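Local coordinates for protein TRAP dicarboxylate transporter-DctP subunit (Desulfovibrio salexigens, PDB 4N6D) that probably captures a small organic acid in the periplasm as the solute-binding subunit of a TRAP transporter, at residues T115-S119 with T266-D271; A120-W125 with V141-A146. One frame throughout, in Å; residues are numbered along the deposited sequence.

Interaction 1 (T115-S119 with T266-D271); sequences TSSTS and TGKYMD
The carboxylate of D271, on helix 249-285, accepts hydrogen bonds from S117 and T118 at the start of helix 117-131. D271 OD1 takes the backbone N of S117 at 2.9 Å through its syn lone pair. OD2 takes two donors from T118. The backbone N of T118 lies 2.8 Å from OD2 of D271 and approaches from above the carboxylate plane. T118 OG1 comes in on the anti side of D271 OD2 at 2.7 Å. Both T118 donors sit on the same face of that plane. T118 OG1 stands beside its own backbone N (chi1 -62°), which lets one residue offer two donors to one oxygen.

The rest is close packing. S117 is a knob in a hole formed by T266, G267, M270 and D271. S117 OG lies 3.3 Å from G267 CA, touches M270 CB and is hydrogen-bonded to the backbone O of A146. G267 has no side chain, so the backbones come close, with T118 CA and G267 CA 3.8 Å apart. On the outer side, T118 CG2 rests 4.0 Å from CG of the extended K268 side chain. The amine of K268 turns elsewhere, to a salt bridge with E264.

S116 is the N-cap residue, and its CB touches D271 OD2. The carboxylate binds the amide N-H groups of S117 and T118 in the first turn of helix 117-131. Three bonds hold it and fix its rotation. Its negative charge faces the positive end of the helix dipole, which would probably stabilise the ionised form.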
loop_
_atom_site.group_PDB
_atom_site.type_symbol
_atom_site.label_atom_id
_atom_site.label_comp_id
_atom_site.label_asym_id
_atom_site.label_seq_id
_atom_site.Cartn_x
_atom_site.Cartn_y
_atom_site.Cartn_z
ATOM N N THR A 115 -8.751 -2.582 6.671
ATOM C CA THR A 115 -9.711 -1.526 6.329
ATOM C C THR A 115 -9.131 -0.123 6.445
ATOM O O THR A 115 -9.859 0.865 6.339
ATOM C CB THR A 115 -10.948 -1.616 7.235
ATOM O OG1 THR A 115 -10.552 -1.442 8.594
ATOM C CG2 THR A 115 -11.634 -2.970 7.082
ATOM N N SER A 116 -7.821 -0.027 6.657
ATOM C CA SER A 116 -7.169 1.279 6.720
ATOM C C SER A 116 -5.690 1.128 6.439
ATOM O O SER A 116 -5.129 0.037 6.596
ATOM C CB SER A 116 -7.361 1.959 8.085
ATOM O OG SER A 116 -6.572 1.343 9.089
ATOM N N SER A 117 -5.073 2.233 6.026
ATOM C CA SER A 117 -3.634 2.295 5.814
ATOM C C SER A 117 -2.883 2.156 7.130
ATOM O O SER A 117 -1.843 1.503 7.190
ATOM C CB SER A 117 -3.285 3.627 5.161
ATOM O OG SER A 117 -1.872 3.732 4.956
ATOM N N THR A 118 -3.445 2.752 8.189
ATOM C CA THR A 118 -2.813 2.733 9.493
ATOM C C THR A 118 -2.643 1.312 10.001
ATOM O O THR A 118 -1.545 0.933 10.416
ATOM C CB THR A 118 -3.582 3.575 10.529
ATOM O OG1 THR A 118 -3.613 4.939 10.110
ATOM C CG2 THR A 118 -2.908 3.528 11.881
ATOM N N SER A 119 -3.719 0.520 9.966
ATOM C CA SER A 119 -3.661 -0.816 10.496
ATOM C C SER A 119 -2.806 -1.731 9.632
ATOM O O SER A 119 -2.074 -2.555 10.138
ATOM C CB SER A 119 -5.058 -1.420 10.678
ATOM O OG SER A 119 -5.757 -1.425 9.452
ATOM N N THR A 266 2.952 7.267 8.443
ATOM C CA THR A 266 2.565 7.172 7.040
ATOM C C THR A 266 1.138 6.669 6.887
ATOM O O THR A 266 0.343 7.195 6.075
ATOM C CB THR A 266 3.529 6.255 6.262
ATOM O OG1 THR A 266 4.859 6.785 6.341
ATOM C CG2 THR A 266 3.129 6.167 4.827
ATOM N N GLY A 267 0.789 5.643 7.643
ATOM C CA GLY A 267 -0.578 5.146 7.587
ATOM C C GLY A 267 -1.595 6.182 8.038
ATOM O O GLY A 267 -2.673 6.342 7.445
ATOM N N LYS A 268 -1.265 6.911 9.093
ATOM C CA LYS A 268 -2.176 7.941 9.557
ATOM C C LYS A 268 -2.321 9.066 8.554
ATOM O O LYS A 268 -3.427 9.597 8.357
ATOM C CB LYS A 268 -1.752 8.449 10.924
ATOM C CG LYS A 268 -2.072 7.415 11.994
ATOM C CD LYS A 268 -1.814 7.870 13.397
ATOM C CE LYS A 268 -2.348 6.830 14.379
ATOM N NZ LYS A 268 -1.950 7.115 15.796
ATOM N N TYR A 269 -1.210 9.446 7.932
ATOM C CA TYR A 269 -1.227 10.477 6.909
ATOM C C TYR A 269 -2.140 10.057 5.759
ATOM O O TYR A 269 -2.986 10.833 5.286
ATOM C CB TYR A 269 0.187 10.768 6.369
ATOM C CG TYR A 269 0.102 11.533 5.090
ATOM C CD1 TYR A 269 -0.091 12.911 5.095
ATOM C CD2 TYR A 269 0.137 10.876 3.873
ATOM C CE1 TYR A 269 -0.224 13.621 3.915
ATOM C CE2 TYR A 269 0.007 11.579 2.682
ATOM C CZ TYR A 269 -0.178 12.948 2.713
ATOM O OH TYR A 269 -0.308 13.626 1.509
ATOM N N MET A 270 -1.975 8.821 5.315
ATOM C CA MET A 270 -2.730 8.297 4.192
ATOM C C MET A 270 -4.213 8.191 4.519
ATOM O O MET A 270 -5.048 8.597 3.716
ATOM C CB MET A 270 -2.167 6.922 3.800
ATOM C CG MET A 270 -2.788 6.325 2.565
ATOM S SD MET A 270 -2.328 7.283 1.083
ATOM C CE MET A 270 -3.924 7.899 0.629
ATOM N N ASP A 271 -4.560 7.662 5.692
ATOM C CA ASP A 271 -5.971 7.619 6.083
ATOM C C ASP A 271 -6.588 9.006 6.177
ATOM O O ASP A 271 -7.739 9.201 5.811
ATOM C CB ASP A 271 -6.153 6.853 7.396
ATOM C CG ASP A 271 -5.928 5.355 7.223
ATOM O OD1 ASP A 271 -6.219 4.852 6.112
ATOM O OD2 ASP A 271 -5.508 4.688 8.193
#

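Interaction 2 (A120-W125 with V141-A146); sequences ASLALW and VLTMFA
Helix 120-125 runs across strand 141-146 with its axis 6.2 Å away and at 140° to the strand direction; the nearest CA atoms are those of S121 and F145, 4.1 Å apart. The polar link is at the A146 end of the strand. The backbone N of A146 donates to S121 OG at 3.0 Å, with an N-H...O angle of 160°. S121 OG also bonds the backbone O of S117, one turn back. Beside this link, the methyl groups of A120 and A146 touch.

L124 and M144 cross at about a right angle. L124 CD1 meets M144 CE at 3.8 Å, while L124 CD2 lies 3.4 Å from the backbone O of F145. W125 extends along the strand. With CG anti to the backbone N (chi1 176°), its six-membered ring reaches T143, and W125 CZ3 is 3.5 Å from T143 CA. The ring edge points at V141 O, and W125 CE3 packs on M144 CG at 4.1 Å.

The contact is a helix packed on the edge strand of the five-stranded sheet. It is mostly apolar and buried. The serine hydroxyl satisfies a strand N-H, but M144 O is buried without a partner.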
loop_
_atom_site.group_PDB
_atom_site.type_symbol
_atom_site.label_atom_id
_atom_site.label_comp_id
_atom_site.label_asym_id
_atom_site.label_seq_id
_atom_site.Cartn_x
_atom_site.Cartn_y
_atom_site.Cartn_z
ATOM N N ALA A 120 -2.889 -1.567 8.318
ATOM C CA ALA A 120 -2.085 -2.379 7.436
ATOM C C ALA A 120 -0.617 -2.014 7.588
ATOM O O ALA A 120 0.237 -2.891 7.534
ATOM C CB ALA A 120 -2.534 -2.201 5.996
ATOM N N SER A 121 -0.321 -0.727 7.756
ATOM C CA SER A 121 1.087 -0.300 7.843
ATOM C C SER A 121 1.728 -0.864 9.109
ATOM O O SER A 121 2.851 -1.394 9.082
ATOM C CB SER A 121 1.206 1.228 7.853
ATOM O OG SER A 121 0.833 1.781 6.601
ATOM N N LEU A 122 1.018 -0.740 10.221
ATOM C CA LEU A 122 1.565 -1.204 11.482
ATOM C C LEU A 122 1.639 -2.728 11.509
ATOM O O LEU A 122 2.611 -3.275 12.040
ATOM C CB LEU A 122 0.755 -0.680 12.664
ATOM C CG LEU A 122 1.052 0.778 13.009
ATOM C CD1 LEU A 122 0.009 1.318 13.922
ATOM C CD2 LEU A 122 2.470 0.860 13.598
ATOM N N ALA A 123 0.634 -3.408 10.943
ATOM C CA ALA A 123 0.688 -4.869 10.894
ATOM C C ALA A 123 1.860 -5.337 10.037
ATOM O O ALA A 123 2.559 -6.286 10.394
ATOM C CB ALA A 123 -0.626 -5.474 10.384
ATOM N N LEU A 124 2.092 -4.663 8.911
ATOM C CA LEU A 124 3.214 -5.012 8.036
ATOM C C LEU A 124 4.565 -4.877 8.750
ATOM O O LEU A 124 5.424 -5.781 8.659
ATOM C CB LEU A 124 3.172 -4.149 6.774
ATOM C CG LEU A 124 4.305 -4.285 5.756
ATOM C CD1 LEU A 124 4.417 -5.672 5.145
ATOM C CD2 LEU A 124 4.068 -3.235 4.727
ATOM N N TRP A 125 4.754 -3.762 9.440
ATOM C CA TRP A 125 6.000 -3.522 10.180
ATOM C C TRP A 125 6.183 -4.589 11.262
ATOM O O TRP A 125 7.285 -5.137 11.436
ATOM C CB TRP A 125 5.988 -2.115 10.799
ATOM C CG TRP A 125 7.185 -1.885 11.636
ATOM C CD1 TRP A 125 7.235 -1.858 13.002
ATOM C CD2 TRP A 125 8.528 -1.719 11.180
ATOM N NE1 TRP A 125 8.529 -1.674 13.424
ATOM C CE2 TRP A 125 9.341 -1.566 12.324
ATOM C CE3 TRP A 125 9.123 -1.674 9.914
ATOM C CZ2 TRP A 125 10.717 -1.383 12.239
ATOM C CZ3 TRP A 125 10.495 -1.471 9.833
ATOM C CH2 TRP A 125 11.272 -1.324 10.983
ATOM N N VAL A 141 16.251 -2.476 6.619
ATOM C CA VAL A 141 14.887 -2.044 6.392
ATOM C C VAL A 141 14.578 -0.901 7.356
ATOM O O VAL A 141 14.506 -1.119 8.574
ATOM C CB VAL A 141 13.893 -3.199 6.560
ATOM C CG1 VAL A 141 12.475 -2.701 6.392
ATOM C CG2 VAL A 141 14.196 -4.313 5.543
ATOM N N LEU A 142 14.447 0.313 6.825
ATOM C CA LEU A 142 14.291 1.504 7.662
ATOM C C LEU A 142 12.860 1.664 8.154
ATOM O O LEU A 142 12.646 2.148 9.266
ATOM C CB LEU A 142 14.692 2.771 6.902
ATOM C CG LEU A 142 16.189 2.832 6.613
ATOM C CD1 LEU A 142 16.456 4.040 5.745
ATOM C CD2 LEU A 142 16.946 2.923 7.902
ATOM N N THR A 143 11.896 1.354 7.296
ATOM C CA THR A 143 10.477 1.349 7.686
ATOM C C THR A 143 9.695 0.596 6.614
ATOM O O THR A 143 10.245 0.222 5.575
ATOM C CB THR A 143 9.874 2.772 7.923
ATOM O OG1 THR A 143 8.613 2.643 8.599
ATOM C CG2 THR A 143 9.675 3.509 6.624
ATOM N N MET A 144 8.429 0.330 6.893
ATOM C CA MET A 144 7.520 -0.233 5.903
ATOM C C MET A 144 6.182 0.424 6.113
ATOM O O MET A 144 5.896 0.948 7.190
ATOM C CB MET A 144 7.374 -1.735 6.057
ATOM C CG MET A 144 8.704 -2.463 5.889
ATOM S SD MET A 144 8.491 -4.216 6.095
ATOM C CE MET A 144 7.989 -4.650 4.436
ATOM N N PHE A 145 5.360 0.408 5.071
ATOM C CA PHE A 145 4.006 0.934 5.174
ATOM C C PHE A 145 3.168 0.432 4.011
ATOM O O PHE A 145 3.674 -0.215 3.116
ATOM C CB PHE A 145 4.008 2.461 5.220
ATOM C CG PHE A 145 4.788 3.097 4.121
ATOM C CD1 PHE A 145 4.248 3.239 2.862
ATOM C CD2 PHE A 145 6.065 3.575 4.355
ATOM C CE1 PHE A 145 4.990 3.827 1.830
ATOM C CE2 PHE A 145 6.806 4.170 3.331
ATOM C CZ PHE A 145 6.273 4.284 2.076
ATOM N N ALA A 146 1.883 0.722 4.055
ATOM C CA ALA A 146 0.946 0.243 3.047
ATOM C C ALA A 146 0.043 1.364 2.593
ATOM O O ALA A 146 -0.243 2.304 3.341
ATOM C CB ALA A 146 0.088 -0.889 3.592
#

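Interactions 1 and 2 are centred about 10 Å apart and share helix 117-131. Interaction 1 uses its first turn, and interaction 2 the next turns. Along the chain, interaction 2 is nested inside the loop closed by interaction 1, whose second segment, 266-271, lies far along the chain in the long helix 249-285. The two contacts meet directly: T266 packs on the ring of F145, and the S117 to A146 bond joins them. Helix 117-131 is thereby joined both to edge strand 139-146 of the five-stranded sheet and to helix 249-285. Together they tie sheet and helices into one packed unit of this family 7 solute-binding protein.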